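PDB 5CQF: L-lysine 6-monooxygenase from Pseudomonas syringae pv. tomato, which probably uses FAD and NADPH to hydroxylate the side-chain amine of lysine or a related amino acid in siderophore biosynthesis. Local coordinates for residues D15-F21 and L45-E51; L64-D68 and Q214-E218; G145-E149 and G388-V392; T185-S190 and V346-Y352; W395-L399 and R418-I422. All coordinates share one frame; numbering follows the deposited sequence.

Contact 1 (D15-F21 and L45-E51); sequences DAICIGF and LSIGYLE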
# COMPACT_ATOMS: atom_id res chain seq x y z
N ASP A 15 20.97 -40.24 21.24
CA ASP A 15 20.33 -40.84 20.06
C ASP A 15 20.64 -40.08 18.76
O ASP A 15 20.67 -40.67 17.69
CB ASP A 15 18.81 -40.90 20.21
CG ASP A 15 18.39 -41.71 21.42
OD1 ASP A 15 18.91 -42.84 21.60
OD2 ASP A 15 17.52 -41.21 22.19
N ALA A 16 20.85 -38.78 18.89
CA ALA A 16 21.21 -37.96 17.76
C ALA A 16 22.04 -36.75 18.19
O ALA A 16 21.97 -36.31 19.33
CB ALA A 16 19.96 -37.50 17.04
N ILE A 17 22.84 -36.24 17.25
CA ILE A 17 23.54 -34.98 17.41
C ILE A 17 23.19 -34.08 16.25
O ILE A 17 23.22 -34.50 15.08
CB ILE A 17 25.07 -35.15 17.45
CG1 ILE A 17 25.52 -36.05 18.62
CG2 ILE A 17 25.76 -33.79 17.56
CD1 ILE A 17 25.47 -35.39 19.98
N CYS A 18 22.82 -32.84 16.57
CA CYS A 18 22.58 -31.81 15.56
C CYS A 18 23.70 -30.81 15.65
O CYS A 18 23.99 -30.31 16.74
CB CYS A 18 21.25 -31.10 15.81
SG CYS A 18 20.90 -29.72 14.67
N ILE A 19 24.35 -30.52 14.53
CA ILE A 19 25.39 -29.51 14.53
C ILE A 19 24.77 -28.20 14.05
O ILE A 19 24.30 -28.11 12.92
CB ILE A 19 26.58 -29.90 13.64
CG1 ILE A 19 27.22 -31.19 14.16
CG2 ILE A 19 27.65 -28.82 13.69
CD1 ILE A 19 28.31 -31.74 13.26
N GLY A 20 24.80 -27.19 14.92
CA GLY A 20 24.29 -25.86 14.63
C GLY A 20 23.10 -25.59 15.51
O GLY A 20 22.18 -26.43 15.62
N PHE A 21 23.08 -24.44 16.17
CA PHE A 21 21.88 -24.01 16.86
C PHE A 21 21.46 -22.62 16.41
O PHE A 21 21.07 -21.78 17.22
CB PHE A 21 22.02 -24.11 18.38
CG PHE A 21 20.73 -24.34 19.09
CD1 PHE A 21 20.02 -25.49 18.88
CD2 PHE A 21 20.23 -23.41 19.98
CE1 PHE A 21 18.83 -25.74 19.54
CE2 PHE A 21 19.03 -23.63 20.64
CZ PHE A 21 18.32 -24.80 20.41
N LEU A 45 13.21 -39.21 22.69
CA LEU A 45 14.49 -39.28 21.98
C LEU A 45 15.44 -38.17 22.48
O LEU A 45 15.04 -37.03 22.62
CB LEU A 45 14.21 -39.14 20.49
CG LEU A 45 15.27 -39.31 19.41
CD1 LEU A 45 14.60 -39.74 18.11
CD2 LEU A 45 16.08 -38.03 19.17
N SER A 46 16.67 -38.54 22.77
CA SER A 46 17.65 -37.62 23.33
C SER A 46 18.55 -37.13 22.21
O SER A 46 19.13 -37.92 21.45
CB SER A 46 18.49 -38.29 24.43
OG SER A 46 19.58 -39.02 23.87
N ILE A 47 18.66 -35.82 22.12
CA ILE A 47 19.39 -35.17 21.07
C ILE A 47 20.16 -34.05 21.74
O ILE A 47 19.64 -33.40 22.64
CB ILE A 47 18.42 -34.66 19.99
CG1 ILE A 47 19.14 -33.76 18.99
CG2 ILE A 47 17.28 -33.87 20.58
CD1 ILE A 47 18.36 -33.56 17.73
N GLY A 48 21.40 -33.84 21.31
CA GLY A 48 22.24 -32.74 21.82
C GLY A 48 22.58 -31.78 20.69
O GLY A 48 22.64 -32.19 19.53
N TYR A 49 22.80 -30.51 21.00
CA TYR A 49 23.13 -29.56 19.94
C TYR A 49 24.47 -28.89 20.21
O TYR A 49 24.76 -28.50 21.34
CB TYR A 49 22.03 -28.49 19.79
CG TYR A 49 20.64 -29.05 19.58
CD1 TYR A 49 19.90 -29.51 20.65
CD2 TYR A 49 20.07 -29.10 18.31
CE1 TYR A 49 18.62 -30.02 20.47
CE2 TYR A 49 18.80 -29.61 18.12
CZ TYR A 49 18.07 -30.06 19.21
OH TYR A 49 16.81 -30.58 19.04
N LEU A 50 25.28 -28.75 19.17
CA LEU A 50 26.60 -28.18 19.30
C LEU A 50 26.63 -26.95 18.44
O LEU A 50 26.51 -27.08 17.22
CB LEU A 50 27.64 -29.15 18.76
CG LEU A 50 28.16 -30.34 19.58
CD1 LEU A 50 27.25 -30.82 20.70
CD2 LEU A 50 28.41 -31.48 18.61
N GLU A 51 26.79 -25.78 19.04
CA GLU A 51 26.87 -24.53 18.28
C GLU A 51 28.21 -23.87 18.50
O GLU A 51 28.62 -23.66 19.63
CB GLU A 51 25.73 -23.59 18.70
CG GLU A 51 25.79 -22.14 18.19
CD GLU A 51 26.05 -21.98 16.69
OE1 GLU A 51 25.59 -22.80 15.86
OE2 GLU A 51 26.73 -21.00 16.34
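A16-I19 and I47-L50 pair as adjacent parallel strands, their backbones joined by five hydrogen bonds. The straightest runs from C18 N to G48 O (3.0 Å, 175°), and G20 N to L50 O (2.9 Å) closes the ladder. With helix 23-37 between them, the strands form the first beta-alpha-beta unit of a Rossmann-type fold.

Bonds from side chains flank the ladder at both ends. At the start, D15 and S46 bond reciprocally: S46 N meets D15 OD2 at 2.9 Å on the carboxylate's anti side, while D15 N reaches S46 OG at 3.2 Å. At the finish, F21 N donates to E51 OE1 over 3.0 Å, again on the anti side; E51 OE2 is bound by A53 N.

The apolar contacts lie on both faces of the sheet. F21 turns its ring edge onto the Y49 face, T-shaped, with centroids 5.0 Å apart and planes at 60°. C18 lies beside Y49, C18 CB being 3.4 Å from Y49 CD2. On the other face, I17 CG2 rests 3.7 Å from L50 CD2.

G20 belongs to a GxGxxG-like pattern, and the bond from F21 N to E51 ties the start of that loop to the end of the second strand, consistent with a dinucleotide site, probably for FAD.

Contact 2 (L64-D68 and Q214-E218); sequences LAGTD and QSASE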
# COMPACT_ATOMS: atom_id res chain seq x y z
N LEU A 64 20.49 -13.25 10.51
CA LEU A 64 19.33 -12.87 9.72
C LEU A 64 19.69 -11.97 8.54
O LEU A 64 18.90 -11.85 7.59
CB LEU A 64 18.28 -12.20 10.61
CG LEU A 64 17.74 -13.04 11.78
CD1 LEU A 64 16.37 -12.49 12.17
CD2 LEU A 64 17.62 -14.52 11.45
N ALA A 65 20.89 -11.39 8.57
CA ALA A 65 21.33 -10.46 7.55
C ALA A 65 21.20 -11.07 6.15
O ALA A 65 21.35 -12.28 5.98
CB ALA A 65 22.73 -9.97 7.84
N GLY A 66 20.88 -10.23 5.17
CA GLY A 66 20.58 -10.66 3.81
C GLY A 66 19.25 -11.40 3.57
O GLY A 66 18.96 -11.78 2.42
N THR A 67 18.45 -11.61 4.62
CA THR A 67 17.24 -12.42 4.52
C THR A 67 15.97 -11.59 4.33
O THR A 67 15.73 -10.64 5.06
CB THR A 67 17.10 -13.35 5.73
OG1 THR A 67 18.34 -14.06 5.90
CG2 THR A 67 15.95 -14.34 5.50
N ASP A 68 15.16 -11.96 3.33
CA ASP A 68 13.90 -11.29 3.04
C ASP A 68 12.86 -11.72 4.06
O ASP A 68 12.37 -12.86 4.03
CB ASP A 68 13.44 -11.62 1.60
CG ASP A 68 12.11 -10.99 1.24
OD1 ASP A 68 11.64 -10.12 2.00
OD2 ASP A 68 11.53 -11.36 0.18
N GLN A 214 20.21 -9.31 -1.93
CA GLN A 214 19.79 -8.52 -0.79
C GLN A 214 20.95 -8.13 0.11
O GLN A 214 20.94 -7.05 0.68
CB GLN A 214 18.70 -9.22 0.03
CG GLN A 214 18.14 -8.31 1.12
CD GLN A 214 16.75 -8.66 1.60
OE1 GLN A 214 15.89 -9.14 0.84
NE2 GLN A 214 16.51 -8.39 2.87
N SER A 215 21.96 -8.97 0.24
CA SER A 215 23.08 -8.63 1.10
C SER A 215 23.82 -7.43 0.52
O SER A 215 24.23 -6.55 1.27
CB SER A 215 24.04 -9.81 1.27
OG SER A 215 23.34 -10.92 1.82
N ALA A 216 23.95 -7.39 -0.81
CA ALA A 216 24.52 -6.26 -1.49
C ALA A 216 23.68 -5.00 -1.29
O ALA A 216 24.19 -3.92 -1.06
CB ALA A 216 24.71 -6.54 -2.98
N SER A 217 22.38 -5.14 -1.41
CA SER A 217 21.49 -4.00 -1.27
C SER A 217 21.60 -3.39 0.13
O SER A 217 21.83 -2.19 0.30
CB SER A 217 20.06 -4.45 -1.56
OG SER A 217 19.21 -3.34 -1.62
N GLU A 218 21.50 -4.25 1.13
CA GLU A 218 21.53 -3.79 2.50
C GLU A 218 22.87 -3.14 2.89
O GLU A 218 22.91 -2.21 3.68
CB GLU A 218 21.21 -4.94 3.43
CG GLU A 218 19.80 -5.46 3.27
CD GLU A 218 19.49 -6.61 4.22
OE1 GLU A 218 20.44 -7.10 4.88
OE2 GLU A 218 18.30 -7.00 4.32
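The E218 carboxylate and the Q214 amide are the two flat groups that meet the backbone of G66 and T67, where a type II beta turn, L64 to T67, is set against the first turn of helix 214-226. Both oxygens of the carboxylate are approached from the same face: G66 N donates to E218 OE1 (3.2 Å, 38° out of the plane), and Q214 NE2 donates to E218 OE2 (2.7 Å, 39° out). The amide plane of Q214 contains that second partner, so E218 OE2 lies at the amide's edge. Over one amide face lies the loop backbone, with G66 O 3.9 Å from Q214 CD; T67 O lies toward the same face, 3.2 Å from Q214 NE2.

A GxGxxA-like pattern runs into this helix, with A216 in its first turn, consistent with the NADP-binding part of such flavoenzymes. G66 sits at the third position of the beta turn with positive phi (71°), and a T67 N to L64 O bond of 3.0 Å closes it.

Q214 reaches the turn because its chain is extended beyond CG, which lies opposite the backbone N. E218, one helical turn later, comes in beside it, and the bond between their ends holds both groups in place. E218 OE1 also forms a salt bridge with R111 of helix 111-125, so that oxygen serves two partners. Q214 OE1 accepts from D286 N, which fixes the amide's rotation. S215 fits closely under the turn, S215 OG lying 3.4 Å from G66 CA.

Contact 3 (G145-E149 and G388-V392); sequences GRLQE and GACDV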
# COMPACT_ATOMS: atom_id res chain seq x y z
N GLY A 145 33.88 -54.31 9.72
CA GLY A 145 34.17 -53.85 8.36
C GLY A 145 33.09 -52.95 7.76
O GLY A 145 33.10 -52.68 6.55
N ARG A 146 32.18 -52.47 8.61
CA ARG A 146 31.08 -51.60 8.19
C ARG A 146 30.91 -50.47 9.23
O ARG A 146 31.16 -50.69 10.43
CB ARG A 146 29.77 -52.40 8.01
CG ARG A 146 29.82 -53.45 6.89
CD ARG A 146 28.45 -54.06 6.57
NE ARG A 146 27.61 -53.20 5.71
CZ ARG A 146 26.31 -53.39 5.45
NH1 ARG A 146 25.65 -54.42 5.97
NH2 ARG A 146 25.67 -52.54 4.66
N LEU A 147 30.53 -49.28 8.78
CA LEU A 147 30.41 -48.11 9.66
C LEU A 147 29.18 -48.20 10.57
O LEU A 147 28.05 -48.26 10.08
CB LEU A 147 30.35 -46.82 8.83
CG LEU A 147 30.09 -45.47 9.54
CD1 LEU A 147 31.36 -44.74 9.96
CD2 LEU A 147 29.26 -44.60 8.62
N GLN A 148 29.41 -48.19 11.89
CA GLN A 148 28.34 -48.34 12.90
C GLN A 148 28.03 -47.08 13.74
O GLN A 148 26.94 -46.96 14.26
CB GLN A 148 28.67 -49.48 13.88
CG GLN A 148 28.96 -50.85 13.27
CD GLN A 148 27.73 -51.61 12.77
OE1 GLN A 148 26.60 -51.38 13.23
NE2 GLN A 148 27.95 -52.55 11.83
N GLU A 149 29.01 -46.18 13.90
CA GLU A 149 28.88 -44.95 14.69
C GLU A 149 29.77 -43.85 14.11
O GLU A 149 30.60 -44.12 13.24
CB GLU A 149 29.27 -45.18 16.14
CG GLU A 149 28.13 -45.60 17.06
CD GLU A 149 28.56 -45.71 18.53
OE1 GLU A 149 29.70 -46.16 18.78
OE2 GLU A 149 27.74 -45.34 19.41
N GLY A 388 27.51 -49.31 2.55
CA GLY A 388 28.26 -50.12 3.51
C GLY A 388 28.18 -49.61 4.94
O GLY A 388 29.17 -49.69 5.69
N ALA A 389 27.01 -49.09 5.31
CA ALA A 389 26.76 -48.51 6.64
C ALA A 389 25.64 -49.28 7.33
O ALA A 389 24.64 -49.63 6.70
CB ALA A 389 26.41 -47.03 6.51
N CYS A 390 25.82 -49.55 8.62
CA CYS A 390 24.85 -50.31 9.43
C CYS A 390 24.19 -49.35 10.41
O CYS A 390 24.82 -48.95 11.39
CB CYS A 390 25.53 -51.44 10.22
SG CYS A 390 25.68 -53.09 9.46
N ASP A 391 22.94 -48.99 10.14
CA ASP A 391 22.12 -48.15 11.04
C ASP A 391 22.55 -46.68 11.17
O ASP A 391 21.99 -45.98 12.02
CB ASP A 391 22.06 -48.76 12.47
CG ASP A 391 21.20 -50.01 12.55
OD1 ASP A 391 20.02 -49.93 12.14
OD2 ASP A 391 21.69 -51.04 13.05
N VAL A 392 23.50 -46.19 10.37
CA VAL A 392 23.97 -44.80 10.50
C VAL A 392 23.29 -43.85 9.51
O VAL A 392 23.34 -44.04 8.29
CB VAL A 392 25.51 -44.65 10.40
CG1 VAL A 392 25.94 -43.20 10.56
CG2 VAL A 392 26.17 -45.49 11.47
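L147 opens the central strand of the three-stranded antiparallel sheet 137-142, 147-154 and 157-161, and it makes a single beta bridge with A389 in the loop that leads to strand 393-396. L147 uses both its N and its O, reaching G388 and C390, the neighbours of A389. C390 N donates to L147 O at 3.0 Å with a nearly straight N-H (167°), whereas L147 N reaches G388 O over 3.4 Å, a weak bond. L147 CA and A389 CA lie 4.8 Å apart, and the bridge does not grow into a ladder.

Side chains frame it. L147 CD2 touches V392 CG1 at 4.1 Å, the two side chains standing roughly perpendicular, and L364 and W367 also pack on L147. V392 CG2 comes against the backbone of Q148, 3.2 Å from Q148 O. At the other end, R146 bends at chi3 (80°) so that its guanidinium folds back along the loop. C390 SG sits over one face, 3.7 Å from R146 NH1, and G388 CA lies at the edge in the plane.

Q148 starts out pointing from the loop, but its chain bends at chi2 (-76°) and brings the amide against C390, with Q148 NE2 3.1 Å from C390 CB. Q148 OE1 has a weak bond to R162, beyond the two segments.

R146 is exposed, while L147 is buried. The bridge joins the antiparallel sheet to the loop that enters strand 393-396 of the parallel one; a short antiparallel meander attached to a parallel Rossmann sheet is familiar from flavoproteins with two dinucleotide-binding domains.

Contact 4 (T185-S190 and V346-Y352); sequences TLFHTS and VVLGTGY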
# COMPACT_ATOMS: atom_id res chain seq x y z
N THR A 185 39.62 -3.72 5.06
CA THR A 185 39.11 -2.87 4.00
C THR A 185 38.58 -3.63 2.77
O THR A 185 38.14 -3.01 1.82
CB THR A 185 40.16 -1.83 3.52
OG1 THR A 185 41.32 -2.50 3.04
CG2 THR A 185 40.54 -0.86 4.62
N LEU A 186 38.63 -4.95 2.79
CA LEU A 186 37.98 -5.72 1.75
C LEU A 186 37.41 -6.95 2.41
O LEU A 186 38.17 -7.77 2.95
CB LEU A 186 38.98 -6.07 0.64
CG LEU A 186 38.37 -6.80 -0.56
CD1 LEU A 186 39.15 -6.52 -1.85
CD2 LEU A 186 38.29 -8.30 -0.30
N PHE A 187 36.09 -7.09 2.42
CA PHE A 187 35.47 -8.19 3.18
C PHE A 187 34.18 -8.68 2.59
O PHE A 187 33.58 -8.01 1.76
CB PHE A 187 35.24 -7.79 4.64
CG PHE A 187 34.64 -6.42 4.80
CD1 PHE A 187 33.28 -6.26 4.88
CD2 PHE A 187 35.44 -5.32 4.91
CE1 PHE A 187 32.72 -5.01 5.06
CE2 PHE A 187 34.91 -4.05 5.09
CZ PHE A 187 33.54 -3.90 5.14
N HIS A 188 33.76 -9.85 3.07
CA HIS A 188 32.50 -10.46 2.63
C HIS A 188 31.36 -9.88 3.43
O HIS A 188 31.57 -9.43 4.57
CB HIS A 188 32.56 -11.97 2.87
CG HIS A 188 31.47 -12.75 2.22
ND1 HIS A 188 30.39 -13.23 2.92
CD2 HIS A 188 31.30 -13.15 0.94
CE1 HIS A 188 29.59 -13.89 2.10
NE2 HIS A 188 30.12 -13.86 0.90
N THR A 189 30.16 -9.93 2.87
CA THR A 189 28.98 -9.41 3.55
C THR A 189 28.69 -10.09 4.87
O THR A 189 28.06 -9.49 5.72
CB THR A 189 27.70 -9.49 2.68
OG1 THR A 189 27.53 -10.81 2.16
CG2 THR A 189 27.79 -8.55 1.53
N SER A 190 29.12 -11.33 5.04
CA SER A 190 28.87 -12.08 6.28
C SER A 190 29.59 -11.49 7.51
O SER A 190 29.30 -11.85 8.64
CB SER A 190 29.31 -13.55 6.10
OG SER A 190 30.72 -13.65 5.90
N VAL A 346 36.15 -2.31 -0.26
CA VAL A 346 35.41 -3.19 -1.10
C VAL A 346 34.62 -4.14 -0.23
O VAL A 346 35.15 -4.60 0.81
CB VAL A 346 36.37 -3.97 -1.99
CG1 VAL A 346 35.65 -5.07 -2.76
CG2 VAL A 346 37.06 -3.02 -2.96
N VAL A 347 33.35 -4.39 -0.61
CA VAL A 347 32.45 -5.35 0.06
C VAL A 347 32.04 -6.43 -0.95
O VAL A 347 31.55 -6.11 -2.03
CB VAL A 347 31.17 -4.71 0.59
CG1 VAL A 347 30.22 -5.75 1.14
CG2 VAL A 347 31.45 -3.70 1.69
N LEU A 348 32.22 -7.70 -0.60
CA LEU A 348 31.90 -8.78 -1.51
C LEU A 348 30.56 -9.33 -1.16
O LEU A 348 30.44 -10.05 -0.19
CB LEU A 348 32.95 -9.88 -1.45
CG LEU A 348 34.39 -9.41 -1.65
CD1 LEU A 348 35.33 -10.58 -1.44
CD2 LEU A 348 34.62 -8.83 -3.03
N GLY A 349 29.55 -8.99 -1.94
CA GLY A 349 28.22 -9.59 -1.77
C GLY A 349 28.13 -10.76 -2.72
O GLY A 349 27.21 -10.84 -3.53
N THR A 350 29.08 -11.66 -2.63
CA THR A 350 29.21 -12.75 -3.56
C THR A 350 28.39 -13.97 -3.16
O THR A 350 28.35 -14.94 -3.92
CB THR A 350 30.68 -13.18 -3.68
OG1 THR A 350 31.29 -13.17 -2.38
CG2 THR A 350 31.44 -12.25 -4.58
N GLY A 351 27.77 -13.94 -1.98
CA GLY A 351 27.00 -15.08 -1.49
C GLY A 351 27.84 -16.20 -0.89
O GLY A 351 28.99 -15.98 -0.49
N TYR A 352 27.25 -17.40 -0.83
CA TYR A 352 27.84 -18.57 -0.16
C TYR A 352 28.01 -19.75 -1.11
O TYR A 352 27.19 -19.99 -2.00
CB TYR A 352 26.99 -19.00 1.06
CG TYR A 352 26.89 -17.93 2.14
CD1 TYR A 352 25.96 -16.90 2.04
CD2 TYR A 352 27.74 -17.93 3.25
CE1 TYR A 352 25.87 -15.91 3.01
CE2 TYR A 352 27.66 -16.94 4.23
CZ TYR A 352 26.73 -15.93 4.10
OH TYR A 352 26.62 -14.94 5.06
O HOH W 1 26.65 -11.89 -0.15
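L348 O accepts two backbone N-H groups, and a CA-H adds a third contact. T189 N donates to L348 O across the strands at 3.1 Å, T350 N adds a weak bond from its own segment, and H188 CA comes to 3.5 Å from L348 O. The T189 N-H arrives from above the carbonyl plane, where the 3-10 segment 189-190 begins.

Upstream, strands 186-188 and 346-348 run parallel, and L348 N to F187 O is a short 2.7 Å bond. Strand 186-188 is outermost in the five-stranded parallel sheet of the probable NADP-binding Rossmann domain. L186 and V346 lie side by side on one sheet face, with L186 CG 3.7 Å from V346 CB. On the other face, the F187 ring meets V347 CG2.

The H188 imidazole binds through both nitrogens. With CG opposite the backbone N (chi1 -168°), the ring reaches past the strand end, where H188 NE2 donates to G351 O (2.8 Å, 139°). H188 ND1 accepts from S190 N and also bonds to S190 OG at 3.0 Å. The H188 CE1 edge points at the Y352 face in a T-shaped pair, planes 76° apart. T350 OG1 lies at the ring edge and is bonded to R173 O. A water spans T189 OG1 and G351 N, while T189 CG2 presses on G349 CA at 3.5 Å.

H188 thus ties the end of strand 186-188 to the loop G349-Y352 that follows strand 345-348. With NE2 donating and ND1 accepting from S190 N, its ring rotation is defined by partners on both segments.

Contact 5 (W395-L399 and R418-I422); sequences WVNGL and RAGRI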
# COMPACT_ATOMS: atom_id res chain seq x y z
N TRP A 395 21.57 -36.34 7.97
CA TRP A 395 20.65 -35.41 7.33
C TRP A 395 21.38 -34.11 7.15
O TRP A 395 22.15 -33.72 8.05
CB TRP A 395 19.46 -35.15 8.22
CG TRP A 395 18.49 -36.29 8.33
CD1 TRP A 395 17.38 -36.49 7.57
CD2 TRP A 395 18.53 -37.37 9.27
NE1 TRP A 395 16.74 -37.64 7.97
CE2 TRP A 395 17.42 -38.19 9.01
CE3 TRP A 395 19.41 -37.73 10.28
CZ2 TRP A 395 17.16 -39.35 9.72
CZ3 TRP A 395 19.15 -38.88 11.00
CH2 TRP A 395 18.04 -39.67 10.72
N VAL A 396 21.17 -33.44 6.02
CA VAL A 396 21.62 -32.06 5.86
C VAL A 396 20.40 -31.15 5.87
O VAL A 396 19.60 -31.19 4.96
CB VAL A 396 22.46 -31.84 4.59
CG1 VAL A 396 22.92 -30.38 4.50
CG2 VAL A 396 23.66 -32.75 4.59
N ASN A 397 20.27 -30.33 6.91
CA ASN A 397 19.08 -29.51 7.13
C ASN A 397 19.15 -28.16 6.42
O ASN A 397 19.26 -27.10 7.04
CB ASN A 397 18.85 -29.31 8.63
CG ASN A 397 17.47 -28.82 8.96
OD1 ASN A 397 16.67 -28.55 8.06
ND2 ASN A 397 17.17 -28.69 10.25
N GLY A 398 19.06 -28.20 5.10
CA GLY A 398 19.13 -26.98 4.29
C GLY A 398 18.77 -27.28 2.85
O GLY A 398 18.63 -28.44 2.46
N LEU A 399 18.58 -26.22 2.07
CA LEU A 399 18.40 -26.33 0.64
C LEU A 399 19.72 -26.12 -0.09
O LEU A 399 20.67 -25.59 0.47
CB LEU A 399 17.36 -25.32 0.17
CG LEU A 399 15.92 -25.69 0.58
CD1 LEU A 399 14.97 -24.55 0.27
CD2 LEU A 399 15.45 -26.95 -0.12
N ARG A 418 10.88 -28.57 7.37
CA ARG A 418 11.99 -29.49 7.39
C ARG A 418 12.13 -30.14 8.74
O ARG A 418 12.33 -31.35 8.82
CB ARG A 418 13.31 -28.80 7.05
CG ARG A 418 13.45 -28.37 5.60
CD ARG A 418 14.90 -28.23 5.19
NE ARG A 418 15.62 -27.23 5.98
CZ ARG A 418 15.68 -25.94 5.68
NH1 ARG A 418 15.02 -25.45 4.65
NH2 ARG A 418 16.37 -25.12 6.44
N ALA A 419 12.05 -29.35 9.80
CA ALA A 419 12.14 -29.88 11.16
C ALA A 419 11.15 -30.99 11.39
O ALA A 419 11.47 -31.96 12.04
CB ALA A 419 11.92 -28.78 12.19
N GLY A 420 9.94 -30.85 10.85
CA GLY A 420 8.94 -31.92 10.96
C GLY A 420 9.36 -33.22 10.27
O GLY A 420 9.27 -34.30 10.83
N ARG A 421 9.83 -33.10 9.03
CA ARG A 421 10.27 -34.24 8.25
C ARG A 421 11.48 -34.94 8.88
O ARG A 421 11.56 -36.17 8.86
CB ARG A 421 10.67 -33.79 6.84
CG ARG A 421 9.52 -33.39 5.95
CD ARG A 421 9.88 -33.65 4.48
NE ARG A 421 8.96 -32.98 3.55
CZ ARG A 421 8.53 -33.48 2.40
NH1 ARG A 421 8.94 -34.68 2.00
NH2 ARG A 421 7.68 -32.79 1.65
N ILE A 422 12.40 -34.16 9.43
CA ILE A 422 13.60 -34.72 10.02
C ILE A 422 13.30 -35.36 11.36
O ILE A 422 13.73 -36.48 11.62
CB ILE A 422 14.75 -33.69 10.09
CG1 ILE A 422 15.28 -33.45 8.68
CG2 ILE A 422 15.90 -34.18 10.96
CD1 ILE A 422 16.12 -32.20 8.54
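A buried arginine, R418, is held by an asparagine carbonyl rather than by an acid in this contact: R418 NE donates to N397 OD1 at 2.7 Å. The bond is nearly straight. The amide and guanidinium planes are 83° apart; OD1 lies in the guanidinium plane, while NE is tilted 20° from the amide carbonyl plane. The bond joins the end of strand 393-396, outermost in the parallel Rossmann sheet that probably carries FAD, to helix 412-428.

N397 centres an inverse gamma turn, closed by a weak G398 N to V396 O bond of 3.0 Å. Its CG is turned opposite the backbone N (chi1 -164°), which carries the amide up to the helix; N397 ND2 has a weak bond to S167 on the adjoining loop. R418 is bent at chi3 and lays one guanidinium face over G398, with G398 CA 3.7 Å above the plane.

One helical turn on, I422 wedges between N397 and W395. I422 CD1 meets N397 CG at 3.7 Å, and I422 CG1 meets W395 CD1 at 3.9 Å. The side chains of W395 and I422 run antiparallel alongside one another, leaving I422 CG2 4.2 Å above the W395 indole plane, toward the rim.

How the contacts relate
Contacts 1 and 5 are buried and reach the same five-stranded parallel sheet, their centres about 13 Å apart: the first joins neighbouring strands by a backbone ladder, the second sets a helix on an edge strand through one asparagine-arginine bond and apolar wedging. Contacts 2, 3 and 4 are only partly buried. Contact 4 lies in the second Rossmann-type sheet, and contact 2 brings the 64-68 turn onto a helix of that region; they touch at S215 CB to T189 OG1 (3.7 Å). Contact 4 resembles contact 1 in its parallel ladder but adds an imidazole network; contact 2 relies on carboxylate and amide. Contact 3, about 31 Å from the chain's centre, is the most peripheral; its 388-392 segment runs on toward contact 5.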